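Local structure of 3-keto-5-aminohexanoate cleavage protein (Archaeoglobus fulgidus, 3LOT) at residues I18-M23 / K131-D136. The protein is probably a zinc-dependent 3-keto-5-aminohexanoate cleavage enzyme of the beta-keto acid cleavage family. Numbering follows the deposited sequence.
Sequences IHTPSM and KEFKYD
Ser22 reaches across to the backbone at Phe133 and Lys134, and it takes the largest share of the contact. Its CB lies 3.8 Å from Phe133 CA and 4.0 Å from CD2 of the Phe133 ring, approaching that ring obliquely. One atom further, OG stands anti to its own carbonyl carbon (chi1 -60°), which directs it at the peptide link between the two residues. There it accepts a short hydrogen bond from Lys134 N, 2.6 Å long with an N-H...O angle of 157°. Serine suits the place because its hydroxyl can also bond Glu138 OE2, the same oxygen that takes Tyr135 N. Both segments belong to loops of the TIM-barrel fold, one following strand 7-13, the other leading into helix 137-144, whose Glu138 thus ties the loops together. An alanine in place of Ser22 would probably leave Lys134 N without its acceptor and Glu138 with one bond fewer to the 18-23 loop. Thr20 OG1 lies near the plane of the Phe133 ring, at its edge, 4.2 Å from CE2; its hydroxyl gives the 18-23 loop a second polar hold on Glu138, through OE1. Pro21 sets CB at the edge of the Tyr135 ring, 4.4 Å from CE2. Lys134 lays CG over the centre of one face of that ring, and its long chain, bent at chi4, brings NZ to a weak hydrogen bond with Tyr135 OH.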
ATOM      1  N   ILE D  18     -29.642  -3.397  11.535  1.00 14.07           N
ATOM      2  CA  ILE D  18     -29.151  -4.631  10.923  1.00 15.37           C
ATOM      3  C   ILE D  18     -29.533  -5.818  11.786  1.00 14.38           C
ATOM      4  O   ILE D  18     -30.227  -6.729  11.321  1.00 14.34           O
ATOM      5  CB  ILE D  18     -27.625  -4.585  10.649  1.00 15.62           C
ATOM      6  CG1 ILE D  18     -27.309  -3.693   9.428  1.00 19.85           C
ATOM      7  CG2 ILE D  18     -27.107  -5.955  10.364  1.00 16.74           C
ATOM      8  CD1 ILE D  18     -28.443  -2.794   8.861  1.00 21.90           C
ATOM      9  N   HIS D  19     -29.113  -5.782  13.041  1.00 13.59           N
ATOM     10  CA  HIS D  19     -29.433  -6.843  13.988  1.00 14.15           C
ATOM     11  C   HIS D  19     -30.931  -6.864  14.316  1.00 13.10           C
ATOM     12  O   HIS D  19     -31.609  -5.858  14.276  1.00 12.18           O
ATOM     13  CB  HIS D  19     -28.561  -6.741  15.259  1.00 13.96           C
ATOM     14  CG  HIS D  19     -27.091  -6.819  14.994  1.00 15.76           C
ATOM     15  ND1 HIS D  19     -26.190  -5.874  15.467  1.00 17.24           N
ATOM     16  CD2 HIS D  19     -26.371  -7.697  14.262  1.00 14.64           C
ATOM     17  CE1 HIS D  19     -24.977  -6.191  15.052  1.00 17.91           C
ATOM     18  NE2 HIS D  19     -25.060  -7.290  14.317  1.00 15.83           N
ATOM     19  N   THR D  20     -31.456  -8.042  14.575  1.00 13.54           N
ATOM     20  CA  THR D  20     -32.874  -8.158  14.887  1.00 13.68           C
ATOM     21  C   THR D  20     -33.031  -8.704  16.319  1.00 13.51           C
ATOM     22  O   THR D  20     -32.104  -9.329  16.815  1.00 14.30           O
ATOM     23  CB  THR D  20     -33.613  -9.002  13.870  1.00 13.01           C
ATOM     24  OG1 THR D  20     -33.219 -10.387  13.963  1.00 13.20           O
ATOM     25  CG2 THR D  20     -33.386  -8.469  12.422  1.00 13.07           C
ATOM     26  N   PRO D  21     -34.182  -8.484  16.974  1.00 13.91           N
ATOM     27  CA  PRO D  21     -34.379  -8.858  18.388  1.00 14.35           C
ATOM     28  C   PRO D  21     -34.027 -10.263  18.764  1.00 14.79           C
ATOM     29  O   PRO D  21     -33.430 -10.505  19.827  1.00 14.84           O
ATOM     30  CB  PRO D  21     -35.876  -8.681  18.572  1.00 14.94           C
ATOM     31  CG  PRO D  21     -36.172  -7.535  17.672  1.00 15.39           C
ATOM     32  CD  PRO D  21     -35.379  -7.799  16.456  1.00 14.80           C
ATOM     33  N   SER D  22     -34.412 -11.187  17.903  1.00 14.48           N
ATOM     34  CA  SER D  22     -34.202 -12.593  18.185  1.00 14.67           C
ATOM     35  C   SER D  22     -32.720 -12.952  18.182  1.00 14.51           C
ATOM     36  O   SER D  22     -32.358 -14.022  18.673  1.00 14.56           O
ATOM     37  CB  SER D  22     -34.981 -13.464  17.185  1.00 15.13           C
ATOM     38  OG  SER D  22     -36.393 -13.198  17.272  1.00 17.03           O
HETATM   39  N   MSE D  23     -31.845 -12.098  17.662  1.00 14.59           N
HETATM   40  CA  MSE D  23     -30.421 -12.444  17.640  1.00 14.74           C
HETATM   41  C   MSE D  23     -29.780 -12.253  19.001  1.00 15.38           C
HETATM   42  O   MSE D  23     -28.802 -12.932  19.318  1.00 16.89           O
HETATM   43  CB  MSE D  23     -29.633 -11.669  16.586  1.00 14.23           C
HETATM   44  CG  MSE D  23     -30.137 -11.867  15.146  1.00 14.01           C
HETATM   45 SE   MSE D  23     -29.224 -10.715  13.906  0.75  8.75          SE
HETATM   46  CE  MSE D  23     -30.337 -11.093  12.364  1.00  9.21           C
ATOM     47  N   LYS D 131     -32.128 -19.579  13.069  1.00 27.75           N
ATOM     48  CA  LYS D 131     -33.208 -20.356  12.449  1.00 28.60           C
ATOM     49  C   LYS D 131     -34.596 -20.025  12.975  1.00 28.39           C
ATOM     50  O   LYS D 131     -35.571 -20.107  12.232  1.00 29.52           O
ATOM     51  CB  LYS D 131     -32.938 -21.847  12.575  1.00 28.93           C
ATOM     52  CG  LYS D 131     -31.542 -22.277  12.077  1.00 31.47           C
ATOM     53  CD  LYS D 131     -31.156 -21.706  10.673  1.00 34.49           C
ATOM     54  CE  LYS D 131     -30.970 -22.783   9.602  1.00 35.43           C
ATOM     55  NZ  LYS D 131     -30.158 -22.242   8.467  1.00 37.67           N
ATOM     56  N   GLU D 132     -34.676 -19.621  14.233  1.00 27.37           N
ATOM     57  CA  GLU D 132     -35.936 -19.314  14.871  1.00 27.04           C
ATOM     58  C   GLU D 132     -35.988 -17.864  15.280  1.00 24.90           C
ATOM     59  O   GLU D 132     -35.038 -17.347  15.841  1.00 25.47           O
ATOM     60  CB  GLU D 132     -36.103 -20.176  16.111  1.00 28.31           C
ATOM     61  CG  GLU D 132     -36.020 -21.643  15.815  1.00 30.85           C
ATOM     62  CD  GLU D 132     -37.288 -22.320  16.210  1.00 37.27           C
ATOM     63  OE1 GLU D 132     -37.429 -22.663  17.411  1.00 39.95           O
ATOM     64  OE2 GLU D 132     -38.159 -22.476  15.319  1.00 42.82           O
ATOM     65  N   PHE D 133     -37.127 -17.233  15.037  1.00 22.31           N
ATOM     66  CA  PHE D 133     -37.309 -15.817  15.298  1.00 20.43           C
ATOM     67  C   PHE D 133     -38.596 -15.574  16.053  1.00 19.58           C
ATOM     68  O   PHE D 133     -39.628 -16.157  15.721  1.00 18.60           O
ATOM     69  CB  PHE D 133     -37.381 -15.068  13.957  1.00 19.22           C
ATOM     70  CG  PHE D 133     -36.127 -15.153  13.150  1.00 17.70           C
ATOM     71  CD1 PHE D 133     -35.949 -16.172  12.224  1.00 17.39           C
ATOM     72  CD2 PHE D 133     -35.127 -14.208  13.303  1.00 17.20           C
ATOM     73  CE1 PHE D 133     -34.757 -16.257  11.475  1.00 18.95           C
ATOM     74  CE2 PHE D 133     -33.962 -14.272  12.542  1.00 17.20           C
ATOM     75  CZ  PHE D 133     -33.784 -15.321  11.625  1.00 15.20           C
ATOM     76  N   LYS D 134     -38.552 -14.688  17.035  1.00 18.65           N
ATOM     77  CA  LYS D 134     -39.765 -14.286  17.724  1.00 18.52           C
ATOM     78  C   LYS D 134     -40.787 -13.711  16.755  1.00 17.47           C
ATOM     79  O   LYS D 134     -41.964 -13.993  16.894  1.00 16.63           O
ATOM     80  CB  LYS D 134     -39.468 -13.255  18.815  1.00 19.38           C
ATOM     81  CG  LYS D 134     -40.678 -13.001  19.799  1.00 23.12           C
ATOM     82  CD  LYS D 134     -40.240 -12.088  20.976  1.00 26.58           C
ATOM     83  CE  LYS D 134     -41.118 -12.253  22.197  1.00 30.28           C
ATOM     84  NZ  LYS D 134     -42.366 -11.450  22.129  1.00 32.56           N
ATOM     85  N   TYR D 135     -40.359 -12.911  15.779  1.00 15.96           N
ATOM     86  CA  TYR D 135     -41.318 -12.241  14.914  1.00 15.98           C
ATOM     87  C   TYR D 135     -41.154 -12.621  13.444  1.00 15.84           C
ATOM     88  O   TYR D 135     -40.021 -12.770  12.947  1.00 15.76           O
ATOM     89  CB  TYR D 135     -41.212 -10.717  15.036  1.00 15.56           C
ATOM     90  CG  TYR D 135     -41.319 -10.184  16.428  1.00 16.21           C
ATOM     91  CD1 TYR D 135     -42.550 -10.055  17.056  1.00 18.16           C
ATOM     92  CD2 TYR D 135     -40.180  -9.805  17.134  1.00 18.48           C
ATOM     93  CE1 TYR D 135     -42.630  -9.558  18.368  1.00 19.91           C
ATOM     94  CE2 TYR D 135     -40.259  -9.306  18.421  1.00 19.06           C
ATOM     95  CZ  TYR D 135     -41.485  -9.190  19.026  1.00 20.97           C
ATOM     96  OH  TYR D 135     -41.549  -8.697  20.298  1.00 27.87           O
ATOM     97  N   ASP D 136     -42.283 -12.702  12.738  1.00 16.00           N
ATOM     98  CA  ASP D 136     -42.260 -13.023  11.295  1.00 16.16           C
ATOM     99  C   ASP D 136     -41.531 -11.972  10.462  1.00 14.52           C
ATOM    100  O   ASP D 136     -40.982 -12.291   9.410  1.00 15.06           O
ATOM    101  CB  ASP D 136     -43.658 -13.149  10.727  1.00 16.35           C
ATOM    102  CG  ASP D 136     -44.391 -14.398  11.211  1.00 18.88           C
ATOM    103  OD1 ASP D 136     -43.795 -15.292  11.841  1.00 19.13           O
ATOM    104  OD2 ASP D 136     -45.601 -14.465  10.956  1.00 22.65           O
TER